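PDB 6TJA: SVS_variant_AS1, which probably cyclises geranylgeranyl diphosphate to spiroviolene, as a class I terpene cyclase engineered from a reconstructed ancestral sequence. Local coordinates for residues 57-62 with 303-308; 84-89 with 124-129; 102-107 with 159-164; 147-152 with 192-197. All coordinates share one frame; numbering follows the deposited sequence.

Interaction 1. Residues 57-62 with 303-308; sequences ADFFAR and RGNAEW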
loop_
_atom_site.group_PDB
_atom_site.type_symbol
_atom_site.label_atom_id
_atom_site.label_comp_id
_atom_site.label_asym_id
_atom_site.label_seq_id
_atom_site.Cartn_x
_atom_site.Cartn_y
_atom_site.Cartn_z
ATOM N N ALA A 57 9.116 5.144 23.377
ATOM C CA ALA A 57 10.538 4.719 23.333
ATOM C C ALA A 57 10.684 3.430 24.144
ATOM O O ALA A 57 11.303 2.498 23.662
ATOM C CB ALA A 57 11.441 5.815 23.826
ATOM N N ASP A 58 9.990 3.330 25.265
ATOM C CA ASP A 58 9.907 2.081 26.062
ATOM C C ASP A 58 9.309 0.985 25.166
ATOM O O ASP A 58 9.834 -0.143 25.133
ATOM C CB ASP A 58 9.079 2.293 27.341
ATOM C CG ASP A 58 9.192 1.167 28.360
ATOM O OD1 ASP A 58 10.167 1.209 29.169
ATOM O OD2 ASP A 58 8.322 0.254 28.337
ATOM N N PHE A 59 8.214 1.315 24.483
ATOM C CA PHE A 59 7.485 0.390 23.583
ATOM C C PHE A 59 8.475 -0.180 22.559
ATOM O O PHE A 59 8.629 -1.389 22.542
ATOM C CB PHE A 59 6.287 1.100 22.958
ATOM C CG PHE A 59 5.517 0.279 21.968
ATOM C CD1 PHE A 59 4.486 -0.530 22.390
ATOM C CD2 PHE A 59 5.821 0.334 20.620
ATOM C CE1 PHE A 59 3.766 -1.279 21.472
ATOM C CE2 PHE A 59 5.083 -0.396 19.703
ATOM C CZ PHE A 59 4.071 -1.220 20.133
ATOM N N PHE A 60 9.117 0.634 21.723
ATOM C CA PHE A 60 9.855 0.089 20.564
ATOM C C PHE A 60 11.244 -0.415 20.981
ATOM O O PHE A 60 11.772 -1.259 20.248
ATOM C CB PHE A 60 9.934 1.061 19.395
ATOM C CG PHE A 60 10.154 0.321 18.093
ATOM C CD1 PHE A 60 9.159 -0.493 17.577
ATOM C CD2 PHE A 60 11.364 0.381 17.431
ATOM C CE1 PHE A 60 9.367 -1.222 16.416
ATOM C CE2 PHE A 60 11.549 -0.302 16.244
ATOM C CZ PHE A 60 10.550 -1.094 15.734
ATOM N N ALA A 61 11.772 0.024 22.131
ATOM C CA ALA A 61 13.013 -0.501 22.741
ATOM C C ALA A 61 12.841 -1.985 23.095
ATOM O O ALA A 61 13.854 -2.708 23.252
ATOM C CB ALA A 61 13.369 0.346 23.952
ATOM N N ARG A 62 11.595 -2.421 23.261
ATOM C CA ARG A 62 11.214 -3.842 23.455
ATOM C C ARG A 62 11.127 -4.611 22.127
ATOM O O ARG A 62 11.243 -5.853 22.165
ATOM C CB ARG A 62 9.893 -3.918 24.210
ATOM C CG ARG A 62 9.969 -3.297 25.598
ATOM C CD ARG A 62 8.548 -3.234 26.137
ATOM N NE ARG A 62 8.480 -2.615 27.443
ATOM C CZ ARG A 62 8.749 -3.236 28.578
ATOM N NH1 ARG A 62 9.072 -4.518 28.574
ATOM N NH2 ARG A 62 8.682 -2.579 29.717
ATOM N N ARG A 303 5.383 -9.926 22.546
ATOM C CA ARG A 303 5.591 -9.853 24.017
ATOM C C ARG A 303 5.655 -8.397 24.489
ATOM O O ARG A 303 4.973 -8.052 25.473
ATOM C CB ARG A 303 6.899 -10.551 24.402
ATOM C CG ARG A 303 7.187 -10.561 25.899
ATOM C CD ARG A 303 5.994 -10.940 26.763
ATOM N NE ARG A 303 6.460 -10.874 28.127
ATOM C CZ ARG A 303 6.493 -11.894 28.981
ATOM N NH1 ARG A 303 5.992 -13.079 28.660
ATOM N NH2 ARG A 303 6.995 -11.708 30.183
ATOM N N GLY A 304 6.465 -7.580 23.834
ATOM C CA GLY A 304 6.653 -6.162 24.201
ATOM C C GLY A 304 5.358 -5.380 24.084
ATOM O O GLY A 304 5.027 -4.589 25.007
ATOM N N ASN A 305 4.636 -5.544 22.975
ATOM C CA ASN A 305 3.274 -4.977 22.848
ATOM C C ASN A 305 2.415 -5.375 24.053
ATOM O O ASN A 305 1.783 -4.479 24.674
ATOM C CB ASN A 305 2.596 -5.441 21.576
ATOM C CG ASN A 305 1.220 -4.841 21.460
ATOM O OD1 ASN A 305 1.107 -3.668 21.125
ATOM N ND2 ASN A 305 0.203 -5.632 21.761
ATOM N N ALA A 306 2.357 -6.653 24.393
ATOM C CA ALA A 306 1.504 -7.128 25.516
ATOM C C ALA A 306 1.984 -6.511 26.839
ATOM O O ALA A 306 1.150 -6.014 27.626
ATOM C CB ALA A 306 1.499 -8.629 25.566
ATOM N N GLU A 307 3.294 -6.496 27.058
ATOM C CA GLU A 307 3.915 -6.127 28.360
ATOM C C GLU A 307 3.787 -4.611 28.525
ATOM O O GLU A 307 3.312 -4.170 29.573
ATOM C CB GLU A 307 5.378 -6.609 28.438
ATOM C CG GLU A 307 5.914 -6.648 29.848
ATOM C CD GLU A 307 7.191 -7.438 30.083
ATOM O OE1 GLU A 307 7.239 -8.636 29.703
ATOM O OE2 GLU A 307 8.131 -6.864 30.680
ATOM N N TRP A 308 4.184 -3.835 27.520
ATOM C CA TRP A 308 4.035 -2.352 27.540
ATOM C C TRP A 308 2.573 -1.997 27.860
ATOM O O TRP A 308 2.367 -1.099 28.686
ATOM C CB TRP A 308 4.524 -1.718 26.228
ATOM C CG TRP A 308 4.097 -0.300 26.024
ATOM C CD1 TRP A 308 4.810 0.830 26.288
ATOM C CD2 TRP A 308 2.833 0.131 25.500
ATOM N NE1 TRP A 308 4.075 1.933 25.959
ATOM C CE2 TRP A 308 2.865 1.538 25.459
ATOM C CE3 TRP A 308 1.692 -0.534 25.042
ATOM C CZ2 TRP A 308 1.779 2.294 24.997
ATOM C CZ3 TRP A 308 0.626 0.211 24.574
ATOM C CH2 TRP A 308 0.663 1.609 24.571
#

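Interaction 2. Residues 84-89 with 124-129; sequences FAFDDH and DRFVPA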
loop_
_atom_site.group_PDB
_atom_site.type_symbol
_atom_site.label_atom_id
_atom_site.label_comp_id
_atom_site.label_asym_id
_atom_site.label_seq_id
_atom_site.Cartn_x
_atom_site.Cartn_y
_atom_site.Cartn_z
ATOM N N PHE A 84 0.814 7.146 17.474
ATOM C CA PHE A 84 -0.169 7.296 18.583
ATOM C C PHE A 84 -0.847 8.666 18.453
ATOM O O PHE A 84 -2.072 8.767 18.562
ATOM C CB PHE A 84 0.466 7.072 19.959
ATOM C CG PHE A 84 0.769 5.631 20.278
ATOM C CD1 PHE A 84 -0.109 4.614 19.918
ATOM C CD2 PHE A 84 1.939 5.286 20.935
ATOM C CE1 PHE A 84 0.183 3.292 20.214
ATOM C CE2 PHE A 84 2.223 3.962 21.248
ATOM C CZ PHE A 84 1.343 2.969 20.887
ATOM N N ALA A 85 -0.058 9.695 18.166
ATOM C CA ALA A 85 -0.529 11.088 18.069
ATOM C C ALA A 85 -1.482 11.227 16.861
ATOM O O ALA A 85 -2.590 11.799 17.010
ATOM C CB ALA A 85 0.661 11.996 17.982
ATOM N N PHE A 86 -1.102 10.705 15.700
ATOM C CA PHE A 86 -1.930 10.787 14.469
ATOM C C PHE A 86 -3.209 9.961 14.669
ATOM O O PHE A 86 -4.315 10.421 14.342
ATOM C CB PHE A 86 -1.116 10.343 13.252
ATOM C CG PHE A 86 -1.840 10.494 11.941
ATOM C CD1 PHE A 86 -1.649 11.624 11.157
ATOM C CD2 PHE A 86 -2.691 9.499 11.483
ATOM C CE1 PHE A 86 -2.306 11.754 9.945
ATOM C CE2 PHE A 86 -3.352 9.640 10.272
ATOM C CZ PHE A 86 -3.173 10.775 9.518
ATOM N N ASP A 87 -3.087 8.766 15.232
ATOM C CA ASP A 87 -4.273 7.929 15.503
ATOM C C ASP A 87 -5.253 8.747 16.353
ATOM O O ASP A 87 -6.418 8.847 15.954
ATOM C CB ASP A 87 -3.929 6.601 16.180
ATOM C CG ASP A 87 -5.158 5.724 16.336
ATOM O OD1 ASP A 87 -5.797 5.422 15.303
ATOM O OD2 ASP A 87 -5.501 5.389 17.485
ATOM N N ASP A 88 -4.789 9.357 17.450
ATOM C CA ASP A 88 -5.669 9.960 18.492
ATOM C C ASP A 88 -6.279 11.302 18.029
ATOM O O ASP A 88 -7.403 11.576 18.454
ATOM C CB ASP A 88 -4.925 10.093 19.823
ATOM C CG ASP A 88 -5.720 10.776 20.923
ATOM O OD1 ASP A 88 -6.541 10.100 21.588
ATOM O OD2 ASP A 88 -5.477 11.969 21.113
ATOM N N HIS A 89 -5.609 12.064 17.186
ATOM C CA HIS A 89 -6.121 13.329 16.716
ATOM C C HIS A 89 -6.778 13.321 15.340
ATOM O O HIS A 89 -7.511 14.209 15.040
ATOM C CB HIS A 89 -5.018 14.372 16.667
ATOM C CG HIS A 89 -4.507 14.777 17.998
ATOM N ND1 HIS A 89 -3.294 14.353 18.485
ATOM C CD2 HIS A 89 -5.035 15.574 18.949
ATOM C CE1 HIS A 89 -3.104 14.856 19.686
ATOM N NE2 HIS A 89 -4.145 15.603 19.990
ATOM N N ASP A 124 -0.952 21.141 7.710
ATOM C CA ASP A 124 -0.993 19.957 8.521
ATOM C C ASP A 124 0.216 19.799 9.405
ATOM O O ASP A 124 1.293 19.610 8.922
ATOM C CB ASP A 124 -1.024 18.856 7.559
ATOM C CG ASP A 124 -1.621 17.729 8.097
ATOM O OD1 ASP A 124 -1.418 17.470 9.284
ATOM O OD2 ASP A 124 -2.441 17.103 7.453
ATOM N N ARG A 125 0.027 19.791 10.708
ATOM C CA ARG A 125 1.210 19.794 11.609
ATOM C C ARG A 125 1.786 18.371 11.738
ATOM O O ARG A 125 2.962 18.239 12.169
ATOM C CB ARG A 125 0.814 20.392 12.961
ATOM C CG ARG A 125 -0.269 19.620 13.702
ATOM C CD ARG A 125 -0.506 20.230 15.070
ATOM N NE ARG A 125 -1.276 19.365 15.960
ATOM C CZ ARG A 125 -2.596 19.202 15.911
ATOM N NH1 ARG A 125 -3.323 19.821 14.992
ATOM N NH2 ARG A 125 -3.180 18.395 16.779
ATOM N N PHE A 126 1.018 17.332 11.378
ATOM C CA PHE A 126 1.511 15.935 11.404
ATOM C C PHE A 126 2.517 15.723 10.268
ATOM O O PHE A 126 3.383 14.866 10.431
ATOM C CB PHE A 126 0.350 14.943 11.405
ATOM C CG PHE A 126 -0.261 14.839 12.770
ATOM C CD1 PHE A 126 0.391 14.146 13.784
ATOM C CD2 PHE A 126 -1.464 15.470 13.063
ATOM C CE1 PHE A 126 -0.135 14.109 15.074
ATOM C CE2 PHE A 126 -1.997 15.421 14.349
ATOM C CZ PHE A 126 -1.328 14.753 15.355
ATOM N N VAL A 127 2.429 16.490 9.173
ATOM C CA VAL A 127 3.169 16.148 7.922
ATOM C C VAL A 127 4.660 16.446 8.093
ATOM O O VAL A 127 5.455 15.547 7.838
ATOM C CB VAL A 127 2.546 16.770 6.661
ATOM C CG1 VAL A 127 3.548 16.938 5.527
ATOM C CG2 VAL A 127 1.348 15.949 6.217
ATOM N N PRO A 128 5.109 17.652 8.514
ATOM C CA PRO A 128 6.543 17.925 8.644
ATOM C C PRO A 128 7.241 16.943 9.604
ATOM O O PRO A 128 8.302 16.457 9.269
ATOM C CB PRO A 128 6.631 19.380 9.170
ATOM C CG PRO A 128 5.280 19.982 8.772
ATOM C CD PRO A 128 4.293 18.833 8.848
ATOM N N ALA A 129 6.602 16.616 10.726
ATOM C CA ALA A 129 7.071 15.583 11.681
ATOM C C ALA A 129 7.324 14.235 10.967
ATOM O O ALA A 129 8.432 13.652 11.160
ATOM C CB ALA A 129 6.067 15.457 12.801
#

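Interaction 3. Residues 102-107 with 159-164; sequences QFNALA and GVAWQI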
loop_
_atom_site.group_PDB
_atom_site.type_symbol
_atom_site.label_atom_id
_atom_site.label_comp_id
_atom_site.label_asym_id
_atom_site.label_seq_id
_atom_site.Cartn_x
_atom_site.Cartn_y
_atom_site.Cartn_z
ATOM N N GLN A 102 -13.396 12.910 3.661
ATOM C CA GLN A 102 -12.289 13.814 4.044
ATOM C C GLN A 102 -11.083 12.991 4.473
ATOM O O GLN A 102 -9.977 13.402 4.160
ATOM C CB GLN A 102 -12.682 14.745 5.177
ATOM C CG GLN A 102 -13.726 15.761 4.779
ATOM C CD GLN A 102 -14.188 16.563 5.969
ATOM O OE1 GLN A 102 -13.414 17.350 6.503
ATOM N NE2 GLN A 102 -15.441 16.369 6.386
ATOM N N PHE A 103 -11.276 11.845 5.128
ATOM C CA PHE A 103 -10.133 11.013 5.570
ATOM C C PHE A 103 -9.371 10.458 4.358
ATOM O O PHE A 103 -8.132 10.469 4.365
ATOM C CB PHE A 103 -10.547 9.902 6.524
ATOM C CG PHE A 103 -9.337 9.152 7.012
ATOM C CD1 PHE A 103 -8.544 9.669 8.018
ATOM C CD2 PHE A 103 -8.931 7.986 6.385
ATOM C CE1 PHE A 103 -7.409 9.000 8.450
ATOM C CE2 PHE A 103 -7.784 7.331 6.807
ATOM C CZ PHE A 103 -7.017 7.845 7.831
ATOM N N ASN A 104 -10.083 10.017 3.332
ATOM C CA ASN A 104 -9.450 9.439 2.129
ATOM C C ASN A 104 -8.463 10.471 1.558
ATOM O O ASN A 104 -7.404 10.065 1.071
ATOM C CB ASN A 104 -10.503 8.963 1.143
ATOM C CG ASN A 104 -11.263 7.738 1.606
ATOM O OD1 ASN A 104 -10.966 7.163 2.655
ATOM N ND2 ASN A 104 -12.201 7.304 0.789
ATOM N N ALA A 105 -8.785 11.758 1.618
ATOM C CA ALA A 105 -7.922 12.820 1.070
ATOM C C ALA A 105 -6.724 13.012 2.003
ATOM O O ALA A 105 -5.570 13.085 1.497
ATOM C CB ALA A 105 -8.694 14.103 0.861
ATOM N N LEU A 106 -6.955 13.075 3.312
ATOM C CA LEU A 106 -5.830 13.158 4.279
ATOM C C LEU A 106 -4.885 11.961 4.094
ATOM O O LEU A 106 -3.681 12.173 4.026
ATOM C CB LEU A 106 -6.368 13.233 5.710
ATOM C CG LEU A 106 -5.293 13.257 6.792
ATOM C CD1 LEU A 106 -4.584 14.602 6.824
ATOM C CD2 LEU A 106 -5.875 12.948 8.163
ATOM N N ALA A 107 -5.407 10.735 4.042
ATOM C CA ALA A 107 -4.602 9.497 3.900
ATOM C C ALA A 107 -3.718 9.632 2.660
ATOM O O ALA A 107 -2.535 9.205 2.682
ATOM C CB ALA A 107 -5.481 8.288 3.786
ATOM N N GLY A 159 -6.585 0.444 6.291
ATOM C CA GLY A 159 -7.351 -0.167 7.389
ATOM C C GLY A 159 -8.155 0.891 8.112
ATOM O O GLY A 159 -9.331 0.629 8.407
ATOM N N VAL A 160 -7.523 2.030 8.423
ATOM C CA VAL A 160 -8.159 3.165 9.149
ATOM C C VAL A 160 -9.321 3.689 8.290
ATOM O O VAL A 160 -10.384 3.919 8.849
ATOM C CB VAL A 160 -7.168 4.285 9.509
ATOM C CG1 VAL A 160 -7.894 5.455 10.125
ATOM C CG2 VAL A 160 -6.070 3.807 10.465
ATOM N N ALA A 161 -9.112 3.856 6.993
ATOM C CA ALA A 161 -10.128 4.343 6.036
ATOM C C ALA A 161 -11.338 3.410 6.064
ATOM O O ALA A 161 -12.448 3.923 6.130
ATOM C CB ALA A 161 -9.535 4.444 4.636
ATOM N N TRP A 162 -11.114 2.096 6.040
ATOM C CA TRP A 162 -12.150 1.036 6.196
ATOM C C TRP A 162 -12.883 1.215 7.531
ATOM O O TRP A 162 -14.131 1.278 7.549
ATOM C CB TRP A 162 -11.458 -0.322 6.120
ATOM C CG TRP A 162 -12.316 -1.549 6.058
ATOM C CD1 TRP A 162 -13.653 -1.692 6.282
ATOM C CD2 TRP A 162 -11.811 -2.870 5.798
ATOM N NE1 TRP A 162 -14.027 -2.997 6.117
ATOM C CE2 TRP A 162 -12.918 -3.741 5.810
ATOM C CE3 TRP A 162 -10.542 -3.373 5.484
ATOM C CZ2 TRP A 162 -12.777 -5.104 5.559
ATOM C CZ3 TRP A 162 -10.406 -4.720 5.239
ATOM C CH2 TRP A 162 -11.515 -5.569 5.261
ATOM N N GLN A 163 -12.125 1.294 8.617
ATOM C CA GLN A 163 -12.691 1.483 9.971
ATOM C C GLN A 163 -13.605 2.718 10.015
ATOM O O GLN A 163 -14.763 2.570 10.442
ATOM C CB GLN A 163 -11.573 1.575 10.995
ATOM C CG GLN A 163 -12.024 1.123 12.367
ATOM C CD GLN A 163 -11.239 1.823 13.445
ATOM O OE1 GLN A 163 -10.065 1.511 13.690
ATOM N NE2 GLN A 163 -11.900 2.787 14.073
ATOM N N ILE A 164 -13.102 3.887 9.632
ATOM C CA ILE A 164 -13.842 5.186 9.613
ATOM C C ILE A 164 -15.109 5.071 8.737
ATOM O O ILE A 164 -16.154 5.663 9.105
ATOM C CB ILE A 164 -12.894 6.303 9.127
ATOM C CG1 ILE A 164 -11.841 6.633 10.185
ATOM C CG2 ILE A 164 -13.663 7.535 8.710
ATOM C CD1 ILE A 164 -10.807 7.642 9.708
#

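Interaction 4. Residues 147-152 with 192-197; sequences RRFVHA and FAMLEI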
loop_
_atom_site.group_PDB
_atom_site.type_symbol
_atom_site.label_atom_id
_atom_site.label_comp_id
_atom_site.label_asym_id
_atom_site.label_seq_id
_atom_site.Cartn_x
_atom_site.Cartn_y
_atom_site.Cartn_z
ATOM N N ARG A 147 11.025 1.357 1.209
ATOM C CA ARG A 147 9.804 1.029 0.440
ATOM C C ARG A 147 8.968 0.027 1.231
ATOM O O ARG A 147 7.745 0.140 1.196
ATOM C CB ARG A 147 10.123 0.486 -0.949
ATOM C CG ARG A 147 10.594 1.543 -1.936
ATOM C CD ARG A 147 9.665 2.727 -2.153
ATOM N NE ARG A 147 8.467 2.422 -2.916
ATOM C CZ ARG A 147 7.458 3.276 -3.092
ATOM N NH1 ARG A 147 7.502 4.472 -2.530
ATOM N NH2 ARG A 147 6.418 2.928 -3.834
ATOM N N ARG A 148 9.603 -0.920 1.910
ATOM C CA ARG A 148 8.883 -1.881 2.772
ATOM C C ARG A 148 8.093 -1.070 3.804
ATOM O O ARG A 148 6.914 -1.412 4.005
ATOM C CB ARG A 148 9.845 -2.898 3.393
ATOM C CG ARG A 148 10.470 -3.851 2.381
ATOM C CD ARG A 148 11.513 -4.766 3.003
ATOM N NE ARG A 148 12.134 -5.650 2.029
ATOM C CZ ARG A 148 13.067 -6.575 2.295
ATOM N NH1 ARG A 148 13.489 -6.792 3.531
ATOM N NH2 ARG A 148 13.545 -7.319 1.319
ATOM N N PHE A 149 8.678 0.004 4.355
ATOM C CA PHE A 149 8.014 0.834 5.399
ATOM C C PHE A 149 6.849 1.631 4.775
ATOM O O PHE A 149 5.712 1.630 5.335
ATOM C CB PHE A 149 8.985 1.752 6.142
ATOM C CG PHE A 149 8.266 2.604 7.156
ATOM C CD1 PHE A 149 7.861 2.067 8.366
ATOM C CD2 PHE A 149 7.892 3.910 6.856
ATOM C CE1 PHE A 149 7.115 2.820 9.268
ATOM C CE2 PHE A 149 7.156 4.664 7.763
ATOM C CZ PHE A 149 6.774 4.119 8.962
ATOM N N VAL A 150 7.125 2.259 3.628
ATOM C CA VAL A 150 6.155 3.097 2.884
ATOM C C VAL A 150 4.912 2.245 2.611
ATOM O O VAL A 150 3.787 2.745 2.788
ATOM C CB VAL A 150 6.779 3.641 1.584
ATOM C CG1 VAL A 150 5.726 4.139 0.619
ATOM C CG2 VAL A 150 7.817 4.718 1.853
ATOM N N HIS A 151 5.102 1.018 2.147
ATOM C CA HIS A 151 3.992 0.124 1.721
ATOM C C HIS A 151 3.201 -0.345 2.955
ATOM O O HIS A 151 1.982 -0.502 2.860
ATOM C CB HIS A 151 4.556 -1.044 0.897
ATOM C CG HIS A 151 4.951 -0.682 -0.486
ATOM N ND1 HIS A 151 4.195 0.184 -1.263
ATOM C CD2 HIS A 151 5.972 -1.087 -1.260
ATOM C CE1 HIS A 151 4.782 0.325 -2.441
ATOM N NE2 HIS A 151 5.861 -0.454 -2.470
ATOM N N ALA A 152 3.880 -0.608 4.062
ATOM C CA ALA A 152 3.251 -1.012 5.340
ATOM C C ALA A 152 2.362 0.140 5.829
ATOM O O ALA A 152 1.217 -0.134 6.301
ATOM C CB ALA A 152 4.299 -1.381 6.376
ATOM N N PHE A 192 6.054 -3.209 12.666
ATOM C CA PHE A 192 6.889 -4.410 12.461
ATOM C C PHE A 192 7.871 -4.162 11.306
ATOM O O PHE A 192 9.022 -4.685 11.343
ATOM C CB PHE A 192 5.970 -5.630 12.349
ATOM C CG PHE A 192 5.500 -6.135 13.691
ATOM C CD1 PHE A 192 6.373 -6.778 14.549
ATOM C CD2 PHE A 192 4.220 -5.909 14.141
ATOM C CE1 PHE A 192 5.961 -7.247 15.788
ATOM C CE2 PHE A 192 3.804 -6.370 15.385
ATOM C CZ PHE A 192 4.673 -7.049 16.200
ATOM N N ALA A 193 7.479 -3.344 10.330
ATOM C CA ALA A 193 8.318 -3.054 9.140
ATOM C C ALA A 193 9.483 -2.138 9.546
ATOM O O ALA A 193 10.339 -1.941 8.708
ATOM C CB ALA A 193 7.501 -2.416 8.019
ATOM N N MET A 194 9.492 -1.565 10.755
ATOM C CA MET A 194 10.642 -0.768 11.269
ATOM C C MET A 194 11.693 -1.642 11.977
ATOM O O MET A 194 12.736 -1.087 12.321
ATOM C CB MET A 194 10.185 0.290 12.266
ATOM C CG MET A 194 9.263 1.310 11.680
ATOM S SD MET A 194 9.131 2.641 12.839
ATOM C CE MET A 194 8.171 1.928 14.170
ATOM N N LEU A 195 11.487 -2.930 12.177
ATOM C CA LEU A 195 12.471 -3.787 12.829
ATOM C C LEU A 195 13.831 -3.777 12.139
ATOM O O LEU A 195 14.815 -3.568 12.746
ATOM C CB LEU A 195 11.966 -5.211 12.986
ATOM C CG LEU A 195 10.936 -5.572 14.042
ATOM C CD1 LEU A 195 10.295 -6.932 13.885
ATOM C CD2 LEU A 195 11.438 -5.376 15.453
ATOM N N GLU A 196 13.815 -3.981 10.846
ATOM C CA GLU A 196 14.955 -3.997 9.981
ATOM C C GLU A 196 15.731 -2.707 10.026
ATOM O O GLU A 196 16.913 -2.692 9.947
ATOM C CB GLU A 196 14.412 -4.100 8.580
ATOM C CG GLU A 196 14.656 -5.382 7.914
ATOM C CD GLU A 196 14.517 -5.248 6.452
ATOM O OE1 GLU A 196 13.420 -5.112 5.964
ATOM O OE2 GLU A 196 15.526 -5.305 5.795
ATOM N N ILE A 197 14.994 -1.625 10.082
ATOM C CA ILE A 197 15.529 -0.236 10.112
ATOM C C ILE A 197 16.217 -0.014 11.466
ATOM O O ILE A 197 17.308 0.565 11.482
ATOM C CB ILE A 197 14.413 0.778 9.787
ATOM C CG1 ILE A 197 13.881 0.554 8.362
ATOM C CG2 ILE A 197 14.902 2.196 9.982
ATOM C CD1 ILE A 197 12.742 1.444 7.979
#

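Interaction 1. Residues 57-62 with 303-308
A salt-bridge network and a T-shaped aromatic pair join the short helix 56-61 to helix 289-309 in the all-helical class I terpene synthase fold, the two segments running roughly antiparallel at 149°. Arg-62, its chain extended from CG to NE, lies between two carboxylates. NE and NH2 both hold OD2 of Asp-58 side-on and in the guanidinium plane, with NE 3.0 Å from OD2. NH1 of Arg-62 reaches across to OE2 of Glu-307 on helix 289-309 at 3.3 Å, a weak, bent bond (133°). Glu-307 is drawn the other way by Arg-303, whose NE donates to the anti lone pair of OE1 of Glu-307 at 2.8 Å, an oxygen also hydrogen-bonded to OG of Ser-19. An alanine in place of Arg-62 would remove the one charged link between the segments and would probably leave Asp-58 and Glu-307 less well compensated. Beside this network, Phe-59 turns its ring edge onto the indole face of Trp-308: CD1 of Phe-59 stands 3.6 Å from CD2 of Trp-308, with the ring planes at 80°. CB of Phe-59 adds a CH-pi contact over the five-membered ring. NE1 of Trp-308 bonds to the carbonyl of Thr-54. Farther along the Phe-59 edge, OD1 of Asn-305, weakly hydrogen-bonded to Asn-228, which opens the family's NSE sequence, lies in the ring plane, 3.6 Å from CE1 of Phe-59.

Interaction 2. Residues 84-89 with 124-129
Ala-85 is the first residue of 84-89 to touch the other helix: its CB lies in the plane of the Phe-126 ring, 3.7 Å from CE1 of Phe-126. One residue on, Phe-86 has CG anti to its backbone N and directs its ring edge at the face of Phe-126, a T-shaped pair with planes at 84° and CD1 of Phe-86 3.9 Å from CG of Phe-126. CA of Phe-86 covers that same ring in a CH-pi contact. Asp-87 and Asp-88 open the aspartate-rich sequence characteristic of class I terpene synthases, and OD2 of Asp-88 sits over one face of the His-89 imidazole. NH2 of Arg-125 approaches the opposite face, 4.0 Å from CD2 of His-89, while NE of Arg-125 bonds to the carbonyl of Met-41. The imidazole is fixed by ND1, which donates to O of Ala-85 at 3.0 Å, an oxygen that also accepts from N of His-89; ND1 meets the Phe-126 ring at its edge. An alanine at Phe-126 would take away the ring shared by Ala-85, Phe-86 and His-89 and would probably loosen the two helices here. OD1 of Asp-124 caps N of Phe-126 and bridges to Arg-90. Helix 100-115 packs on Phe-86 through Leu-106 and Val-110, and helix 45-52 meets Ala-85 and His-89 through Val-51 and Glu-47; no strands take part.

Interaction 3. Residues 102-107 with 159-164
ND2 of Asn-104 is the best-held polar atom, gripped twice and both times across the dimer interface: it hydrogen-bonds to OD1 of Asn-104 of the second subunit and, weakly, to O of Ala-161 of that subunit. In return, O of Ala-161 accepts from ND2 of Asn-104 of the second subunit, so the Asn-104 amides and Ala-161 carbonyls of the two subunits bond reciprocally across the interface. Within the chain, OD1 of Asn-104 touches the methyl of Ala-161, 3.7 Å from its CB, and the rest of the contact is apolar. Phe-103 carries it. With CG anti to the backbone N (chi1 -176°), its ring leans across to the facing helix. CD1 of Ile-164 covers one face in a CH-pi contact, 3.6 Å from the centroid of the Phe-103 ring and 20° off its normal; the methyl is shifted toward CG of Phe-103, which it meets tightly at 3.4 Å. This joins helices 100-115 and 143-169 of the class I terpene synthase helical bundle, whose segments here run antiparallel at 171° with axes 10.0 Å apart. At the far end of the ring, CZ of Phe-103 presses on CG1 of Val-160, also at 3.4 Å. Between the two, CE2 of Phe-103 lies 3.7 Å from N of Ala-161, and CD2 of Phe-103 lies 4.0 Å from CB of Ala-161. Cys-91 of helix 70-91 touches both Phe-103 and Val-160. Trp-162 packs on Met-181 of helix 175-185 and on Gly-108 of the second subunit.

Interaction 4. Residues 147-152 with 192-197
The phenyl ring of Phe-149 and the guanidinium of Arg-148 are the two flat groups on helix 143-169 that meet 192-197. Phe-149, with CG anti to its backbone N, lies alongside Met-194, both pointing the same way. CG of Met-194 comes obliquely to the ring, 3.6 Å from CE1 of Phe-149, and the chain then bends so that SD stands 5.1 Å from the Phe-149 centroid, 52° off its normal, a slanting Met-aromatic contact. Phe-137 and Phe-79 make edge-to-face pairs with Phe-149, and CD1 of Ile-197 reaches its CB at 4.2 Å. Between ring and charge, CB of Ala-193, a residue of the type I turn from Phe-192 to Leu-195, lies 3.7 Å from CB of Ala-152. This turn separates helix 188-192 from helix 195-199, in the broken helical region following helix 175-185. At the edge of the extended Arg-148, NH1 donates to OE1 of Glu-196 at 3.0 Å, meeting the oxygen from above its carboxylate plane; the two planes stand 43° apart. NH1 also bonds to O of Val-203, and NH2 bridges to Asp-205. OE2 of Glu-196 accepts from N of Val-203 and from Gln-145. A PEG molecule, probably from the crystallisation liquor, lies about 4 Å from the Glu-196 side chain. With an arginine and two N-H donors around it, the buried Glu-196 would be expected to stay ionised, and the pair ties the turn region to helix 143-169 by charge as well as by apolar contact.

How the interactions relate
Interaction 1 closes the longest loop, and the other three lie within it along the chain. Interactions 2 and 3 alternate in sequence and sit about 14 Å apart, centre to centre, on the same side of the chain's centre: consecutive helices 70-91, 100-115 and 126-140 link them, and Leu-106 of 102-107 packs on Phe-86 and Asp-124. Interactions 3 and 4 share helix 143-169 yet do not touch, their centres being about 20 Å apart. Interaction 1 reaches both others it touches through aromatic side chains, Trp-308 on Phe-84 of interaction 2 and Phe-60 on Met-194 of interaction 4. Together they join the chain's early and late helices to the bundle characteristic of terpene cyclases.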